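Local coordinates for ABC sugar transporter, periplasmic sugar binding protein (PDB 3ROT) that probably binds a sugar in the periplasm for delivery to an ABC importer, at residues S110-L114 against K147-G151; V135-Q139 against L195-A199; Q220-K226 against V239-Q245. One frame throughout, in Å; residues are numbered along the deposited sequence.

How the interactions relate
All three contacts lie in the lobe built on the five-stranded parallel sheet of strands 132-137, 191-194, 220-224 and their neighbours. Interaction 1 joins two helices of this lobe. Interactions 2 and 3 use that sheet itself. Their centres are about 11 Å apart, and the centre of interaction 1 lies about 13 Å from that of interaction 2 and 14 Å from that of interaction 3. Arg148 is the common element: its NH1 probably hydrogen-bonds Leu195 O at 2.7 Å, and its CD lies 3.6 Å from Phe224 CE1. NH1 also bonds a glycerol bonded by Asp225 and, weakly, by Gln245. The glycerol probably comes from the crystallisation liquor, but it may mark the sugar pocket.

Interaction 1: residues S110-L114 against K147-G151; sequences SDNLL and KRAYG
Asn112 and Leu113, in the first turn of helix 112-126, pack against Lys147, Arg148, Tyr150 and Gly151 of helix 143-158. This is helix-helix packing at a capped helix start in a two-lobed periplasmic binding protein fold. Ser110 follows strand 107-109 of the six-stranded sheet, so the chain is passing from one lobe to the other here. Its OG makes a weak hydrogen bond with Gln245 OE1. Asp111 is the N-cap. Its OD1 accepts from Leu114 N at 3.1 Å in a nearly straight bond (177°), and the N-H comes from above the carboxylate plane. This ties down the turn that carries the contact. Asn112 then places its CB 3.6 Å from Lys147 CB. The end of the Asn112 side chain lies beside Arg148. Arg148 NH1 also donates to Leu195 O and hydrogen-bonds a bound glycerol. Leu113 comes next. It and Tyr150 both carry CG opposite the backbone N, and their side chains run side by side in the same direction. Leu113 CD1 touches the ring edge at Tyr150 CD2, 3.6 Å away. The chain of Lys147 bends at chi2 and leads its amine away. With no side chain on Gly151, Leu113 O comes within 3.7 Å of Gly151 CA.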
# COMPACT_ATOMS: atom_id res chain seq x y z
N SER A 110 20.72 7.10 -5.91
CA SER A 110 21.38 6.49 -7.05
C SER A 110 21.27 7.39 -8.27
O SER A 110 20.53 8.38 -8.27
CB SER A 110 20.78 5.11 -7.34
OG SER A 110 19.37 5.15 -7.41
N ASP A 111 22.06 7.07 -9.29
CA ASP A 111 22.06 7.81 -10.54
C ASP A 111 20.95 7.13 -11.35
O ASP A 111 21.16 6.09 -11.96
CB ASP A 111 23.41 7.63 -11.23
CG ASP A 111 23.46 8.30 -12.60
OD1 ASP A 111 22.41 8.37 -13.28
OD2 ASP A 111 24.56 8.73 -12.99
N ASN A 112 19.76 7.72 -11.32
CA ASN A 112 18.60 7.15 -12.00
C ASN A 112 18.80 6.75 -13.46
O ASN A 112 18.37 5.67 -13.86
CB ASN A 112 17.41 8.11 -11.88
CG ASN A 112 16.67 7.95 -10.56
OD1 ASN A 112 16.28 8.93 -9.92
ND2 ASN A 112 16.47 6.70 -10.15
N LEU A 113 19.44 7.61 -14.24
CA LEU A 113 19.69 7.31 -15.64
C LEU A 113 20.51 6.04 -15.76
O LEU A 113 20.12 5.11 -16.46
CB LEU A 113 20.44 8.46 -16.31
CG LEU A 113 20.79 8.28 -17.79
CD1 LEU A 113 19.51 8.11 -18.62
CD2 LEU A 113 21.58 9.50 -18.27
N LEU A 114 21.64 6.01 -15.07
CA LEU A 114 22.52 4.85 -15.12
C LEU A 114 21.82 3.59 -14.61
O LEU A 114 21.99 2.51 -15.18
CB LEU A 114 23.81 5.12 -14.34
CG LEU A 114 24.82 3.98 -14.27
CD1 LEU A 114 25.17 3.49 -15.68
CD2 LEU A 114 26.07 4.44 -13.53
N LYS A 147 14.09 9.65 -15.73
CA LYS A 147 15.47 9.27 -16.02
C LYS A 147 15.60 7.75 -16.11
O LYS A 147 16.33 7.23 -16.97
CB LYS A 147 16.42 9.81 -14.95
CG LYS A 147 16.59 11.32 -14.97
CD LYS A 147 17.22 11.78 -16.27
CE LYS A 147 17.50 13.28 -16.27
NZ LYS A 147 18.15 13.72 -17.55
N ARG A 148 14.91 7.03 -15.23
CA ARG A 148 14.94 5.56 -15.25
C ARG A 148 14.40 5.02 -16.56
O ARG A 148 15.03 4.19 -17.21
CB ARG A 148 14.10 4.97 -14.12
CG ARG A 148 14.77 5.00 -12.79
CD ARG A 148 13.85 4.49 -11.70
NE ARG A 148 14.34 4.97 -10.42
CZ ARG A 148 13.85 4.64 -9.24
NH1 ARG A 148 12.82 3.81 -9.14
NH2 ARG A 148 14.40 5.15 -8.15
N ALA A 149 13.22 5.50 -16.93
CA ALA A 149 12.57 5.09 -18.16
C ALA A 149 13.48 5.37 -19.35
O ALA A 149 13.67 4.52 -20.22
CB ALA A 149 11.25 5.83 -18.33
N TYR A 150 14.05 6.58 -19.39
CA TYR A 150 14.94 6.96 -20.48
C TYR A 150 16.12 6.01 -20.56
O TYR A 150 16.49 5.55 -21.64
CB TYR A 150 15.46 8.38 -20.30
CG TYR A 150 16.21 8.87 -21.52
CD1 TYR A 150 15.53 9.35 -22.65
CD2 TYR A 150 17.60 8.82 -21.57
CE1 TYR A 150 16.22 9.76 -23.79
CE2 TYR A 150 18.30 9.23 -22.71
CZ TYR A 150 17.61 9.70 -23.81
OH TYR A 150 18.31 10.09 -24.93
N GLY A 151 16.73 5.72 -19.41
CA GLY A 151 17.85 4.81 -19.40
C GLY A 151 17.49 3.44 -19.93
O GLY A 151 18.25 2.81 -20.66

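Interaction 2: residues V135-Q139 against L195-A199; sequences VLNPQ and LTSQA
Leu195 N donates to Leu136 O (3.3 Å), a backbone bond at the ends of the adjacent parallel strands 132-137 and 191-194. The Leu195 side chain points at the first strand, with CG opposite its own carbonyl carbon (chi1 -63°). Its two methyls divide there. Leu195 CD2 lies on Val135 CG1. Leu195 CD1 rests 3.6 Å from Asn137 CG, the amide carbon. Farther along, Leu136 CB packs on Ala199 CB at 4.0 Å. In this Rossmann-like lobe such strand ends and helix starts line the cleft side, and Thr196 lies near a bound glycerol. Thr196 is the N-cap of helix 197-208: its OG1 accepts from Gln198 N and donates to Gln198 OE1 at 3.1 Å. The same OE1 takes Gln139 NE2 at 2.9 Å. Both donors lie in the carbonyl plane on lone pairs, so two bonds fix the Gln198 amide. The Gln139 and Gln198 amides stand 76° apart. Pro138 packs alongside, its CG 3.5 Å from Thr196 OG1. Asn137 OD1 accepts from Gln139 N in an Asx turn, while its ND2 bonds Glu165 on the neighbouring strand.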
# COMPACT_ATOMS: atom_id res chain seq x y z
N VAL A 135 7.03 -0.57 -20.26
CA VAL A 135 7.54 0.18 -19.11
C VAL A 135 6.38 0.82 -18.38
O VAL A 135 5.68 1.68 -18.94
CB VAL A 135 8.53 1.29 -19.54
CG1 VAL A 135 8.98 2.08 -18.31
CG2 VAL A 135 9.73 0.67 -20.25
N LEU A 136 6.19 0.43 -17.12
CA LEU A 136 5.09 0.94 -16.32
C LEU A 136 5.50 2.11 -15.43
O LEU A 136 6.32 1.95 -14.52
CB LEU A 136 4.51 -0.19 -15.47
CG LEU A 136 4.24 -1.52 -16.20
CD1 LEU A 136 3.54 -2.48 -15.25
CD2 LEU A 136 3.38 -1.29 -17.44
N ASN A 137 4.94 3.29 -15.70
CA ASN A 137 5.24 4.49 -14.93
C ASN A 137 4.08 4.80 -14.00
O ASN A 137 2.97 5.08 -14.46
CB ASN A 137 5.48 5.69 -15.86
CG ASN A 137 6.26 6.81 -15.18
OD1 ASN A 137 6.09 7.06 -13.98
ND2 ASN A 137 7.11 7.50 -15.94
N PRO A 138 4.32 4.75 -12.69
CA PRO A 138 3.21 5.05 -11.78
C PRO A 138 3.12 6.52 -11.43
O PRO A 138 2.16 6.95 -10.79
CB PRO A 138 3.51 4.18 -10.57
CG PRO A 138 4.99 4.24 -10.51
CD PRO A 138 5.41 4.08 -11.96
N GLN A 139 4.13 7.30 -11.83
CA GLN A 139 4.13 8.72 -11.52
C GLN A 139 4.69 9.65 -12.59
O GLN A 139 5.81 10.14 -12.46
CB GLN A 139 4.91 8.98 -10.23
CG GLN A 139 4.31 8.40 -8.98
CD GLN A 139 5.19 8.67 -7.78
OE1 GLN A 139 5.41 9.83 -7.40
NE2 GLN A 139 5.69 7.61 -7.16
N LEU A 195 8.87 0.74 -12.86
CA LEU A 195 9.72 1.83 -12.39
C LEU A 195 9.81 1.93 -10.86
O LEU A 195 10.76 2.48 -10.34
CB LEU A 195 9.28 3.16 -13.01
CG LEU A 195 9.42 3.18 -14.55
CD1 LEU A 195 9.02 4.52 -15.12
CD2 LEU A 195 10.86 2.85 -14.93
N THR A 196 8.80 1.41 -10.16
CA THR A 196 8.82 1.37 -8.69
C THR A 196 7.95 0.21 -8.24
O THR A 196 7.25 -0.40 -9.06
CB THR A 196 8.26 2.65 -8.03
OG1 THR A 196 6.83 2.61 -8.06
CG2 THR A 196 8.75 3.91 -8.73
N SER A 197 7.98 -0.10 -6.95
CA SER A 197 7.18 -1.20 -6.43
C SER A 197 5.68 -0.90 -6.51
O SER A 197 4.85 -1.81 -6.45
CB SER A 197 7.59 -1.52 -4.99
OG SER A 197 7.39 -0.40 -4.15
N GLN A 198 5.32 0.37 -6.66
CA GLN A 198 3.90 0.72 -6.77
C GLN A 198 3.26 0.13 -8.02
O GLN A 198 2.05 -0.12 -8.07
CB GLN A 198 3.71 2.23 -6.79
CG GLN A 198 4.23 2.96 -5.57
CD GLN A 198 4.40 4.44 -5.84
OE1 GLN A 198 5.14 4.83 -6.76
NE2 GLN A 198 3.72 5.26 -5.07
N ALA A 199 4.07 -0.05 -9.06
CA ALA A 199 3.58 -0.65 -10.30
C ALA A 199 3.63 -2.17 -10.13
O ALA A 199 2.72 -2.88 -10.55
CB ALA A 199 4.46 -0.23 -11.49

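Interaction 3: residues Q220-K226 against V239-Q245; sequences QVYSFDK and VNYVMDQ. With GOL (glycerol), chain C.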
# COMPACT_ATOMS: atom_id res chain seq x y z
N GLN A 220 8.41 -11.68 -18.44
CA GLN A 220 9.59 -11.60 -17.60
C GLN A 220 9.53 -10.21 -17.00
O GLN A 220 9.38 -9.23 -17.73
CB GLN A 220 10.85 -11.78 -18.44
CG GLN A 220 10.86 -13.12 -19.11
CD GLN A 220 10.65 -14.24 -18.12
OE1 GLN A 220 11.54 -14.57 -17.34
NE2 GLN A 220 9.45 -14.83 -18.12
N VAL A 221 9.66 -10.13 -15.68
CA VAL A 221 9.52 -8.87 -14.97
C VAL A 221 10.77 -8.31 -14.28
O VAL A 221 11.52 -9.02 -13.62
CB VAL A 221 8.38 -8.99 -13.93
CG1 VAL A 221 8.15 -7.65 -13.23
CG2 VAL A 221 7.10 -9.47 -14.62
N TYR A 222 10.95 -7.01 -14.43
CA TYR A 222 12.08 -6.30 -13.86
C TYR A 222 11.57 -5.10 -13.06
O TYR A 222 10.58 -4.48 -13.44
CB TYR A 222 13.02 -5.86 -14.99
CG TYR A 222 13.59 -7.05 -15.71
CD1 TYR A 222 14.77 -7.65 -15.28
CD2 TYR A 222 12.89 -7.66 -16.76
CE1 TYR A 222 15.24 -8.81 -15.85
CE2 TYR A 222 13.36 -8.84 -17.36
CZ TYR A 222 14.54 -9.40 -16.89
OH TYR A 222 15.02 -10.56 -17.43
N SER A 223 12.24 -4.78 -11.97
CA SER A 223 11.77 -3.67 -11.16
C SER A 223 12.85 -2.94 -10.36
O SER A 223 14.05 -3.21 -10.49
CB SER A 223 10.68 -4.19 -10.20
OG SER A 223 9.95 -3.12 -9.63
N PHE A 224 12.40 -2.01 -9.53
CA PHE A 224 13.27 -1.22 -8.67
C PHE A 224 12.78 -1.37 -7.23
O PHE A 224 11.57 -1.38 -6.98
CB PHE A 224 13.20 0.26 -9.04
CG PHE A 224 13.95 0.62 -10.29
CD1 PHE A 224 15.17 1.26 -10.22
CD2 PHE A 224 13.43 0.30 -11.54
CE1 PHE A 224 15.88 1.60 -11.38
CE2 PHE A 224 14.12 0.63 -12.70
CZ PHE A 224 15.36 1.28 -12.61
N ASP A 225 13.72 -1.50 -6.31
CA ASP A 225 13.45 -1.60 -4.88
C ASP A 225 13.01 -2.97 -4.41
O ASP A 225 11.95 -3.46 -4.79
CB ASP A 225 12.41 -0.56 -4.47
CG ASP A 225 12.71 0.82 -5.03
OD1 ASP A 225 13.91 1.20 -5.07
OD2 ASP A 225 11.76 1.52 -5.42
N LYS A 226 13.84 -3.56 -3.55
CA LYS A 226 13.56 -4.88 -3.02
C LYS A 226 12.67 -4.83 -1.78
O LYS A 226 13.14 -5.04 -0.66
CB LYS A 226 14.87 -5.61 -2.69
CG LYS A 226 15.72 -5.96 -3.92
CD LYS A 226 16.94 -6.78 -3.54
CE LYS A 226 17.75 -7.16 -4.79
NZ LYS A 226 18.95 -7.98 -4.47
N VAL A 239 9.63 -12.59 -10.88
CA VAL A 239 10.38 -11.35 -11.14
C VAL A 239 11.84 -11.80 -11.27
O VAL A 239 12.35 -12.51 -10.41
CB VAL A 239 10.23 -10.34 -9.97
CG1 VAL A 239 11.25 -9.20 -10.12
CG2 VAL A 239 8.81 -9.76 -9.96
N ASN A 240 12.49 -11.39 -12.35
CA ASN A 240 13.88 -11.78 -12.64
C ASN A 240 15.02 -11.04 -11.97
O ASN A 240 16.00 -11.65 -11.54
CB ASN A 240 14.12 -11.72 -14.16
CG ASN A 240 13.52 -12.90 -14.89
OD1 ASN A 240 12.64 -13.58 -14.39
ND2 ASN A 240 14.00 -13.13 -16.11
N TYR A 241 14.91 -9.71 -11.90
CA TYR A 241 15.97 -8.90 -11.33
C TYR A 241 15.42 -7.56 -10.86
O TYR A 241 14.59 -6.95 -11.53
CB TYR A 241 17.04 -8.65 -12.40
CG TYR A 241 18.35 -8.16 -11.86
CD1 TYR A 241 19.29 -9.05 -11.35
CD2 TYR A 241 18.67 -6.80 -11.86
CE1 TYR A 241 20.51 -8.61 -10.86
CE2 TYR A 241 19.89 -6.35 -11.37
CZ TYR A 241 20.80 -7.26 -10.87
OH TYR A 241 22.03 -6.83 -10.42
N VAL A 242 15.90 -7.11 -9.71
CA VAL A 242 15.44 -5.85 -9.15
C VAL A 242 16.60 -4.98 -8.70
O VAL A 242 17.50 -5.44 -8.01
CB VAL A 242 14.52 -6.10 -7.94
CG1 VAL A 242 14.08 -4.79 -7.34
CG2 VAL A 242 13.31 -6.94 -8.37
N MSE A 243 16.57 -3.72 -9.11
CA MSE A 243 17.60 -2.76 -8.75
C MSE A 243 17.43 -2.34 -7.30
O MSE A 243 16.33 -2.02 -6.86
CB MSE A 243 17.50 -1.52 -9.64
CG MSE A 243 17.69 -1.79 -11.13
SE MSE A 243 19.38 -2.61 -11.45
CE MSE A 243 20.51 -1.06 -11.22
N ASP A 244 18.52 -2.34 -6.55
CA ASP A 244 18.45 -1.93 -5.15
C ASP A 244 19.21 -0.63 -4.94
O ASP A 244 20.41 -0.56 -5.22
CB ASP A 244 19.03 -3.03 -4.25
CG ASP A 244 18.97 -2.66 -2.78
OD1 ASP A 244 18.04 -1.93 -2.39
OD2 ASP A 244 19.85 -3.11 -2.02
N GLN A 245 18.51 0.40 -4.46
CA GLN A 245 19.12 1.71 -4.19
C GLN A 245 19.59 1.81 -2.73
O GLN A 245 20.19 2.80 -2.33
CB GLN A 245 18.12 2.85 -4.43
CG GLN A 245 17.28 2.74 -5.68
CD GLN A 245 16.29 3.89 -5.80
OE1 GLN A 245 16.68 5.04 -5.95
NE2 GLN A 245 14.99 3.57 -5.74
C1 GOL C . 10.70 7.04 -5.47
O1 GOL C . 11.14 8.37 -5.56
C2 GOL C . 11.87 6.05 -5.30
O2 GOL C . 12.93 6.34 -6.19
C3 GOL C . 11.36 4.63 -5.50
O3 GOL C . 12.09 3.96 -6.49
O HOH W 1 10.36 -12.58 -14.16
O HOH W 2 15.91 0.21 -3.40
O HOH W 3 15.65 -1.89 -1.75
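At one end of this parallel strand pair, the Asn240 side chain reaches across to Gln220 and Tyr222. Its CB lies 3.5 Å from Tyr222 CE1, approaching the ring obliquely. CG, set opposite the carbonyl carbon of Asn240 (chi1 -77°), comes 3.6 Å from Gln220 OE1. At the tip, ND2 donates to both Gln220 OE1 and Tyr222 OH, each at 3.1 Å. Both bonds are bent, and both acceptors are tilted from the amide plane. The other tip atom, OD1, lies near a water that takes the N-H of Val221; its bond to that water is doubtful because it is so short. Tyr222 OH has a stronger partner in Thr127.

The backbones hold the pair together. Asn240 N donates to Val221 O, and Ser223 N to Tyr241 O. Met243 then straddles Phe224: its N donates to Ser223 O (2.9 Å) and its O accepts from Asp225 N (2.7 Å). Tyr241 N is buried with no partner in the model. Met243 is selenomethionine. Its CG lies over one face of the Phe224 ring, 4.1 Å from the centroid, in a CH-pi contact.

At the other end, Gln245 NE2 donates to Asp225 OD1 at 2.7 Å, and OD1 accepts on its syn lone pair. The amide and carboxylate are nearly coplanar, 17° apart. Asp225 OD2 accepts from glycerol O3 (2.7 Å), to which Gln245 NE2 adds a weak bond. His11, Asp93, His142 and Arg148 also bind this glycerol.

Strands 220-224 and 241-243 with helix 228-235 form a beta-alpha-beta unit at the edge of the sheet. Val242 packs on Thr230 and Ile234 of that helix. The opposite face, with Tyr222 and Phe224, is covered by Leu119, Ala123 and Leu126 of helix 112-126, and strand 191-194 flanks strand 220-224.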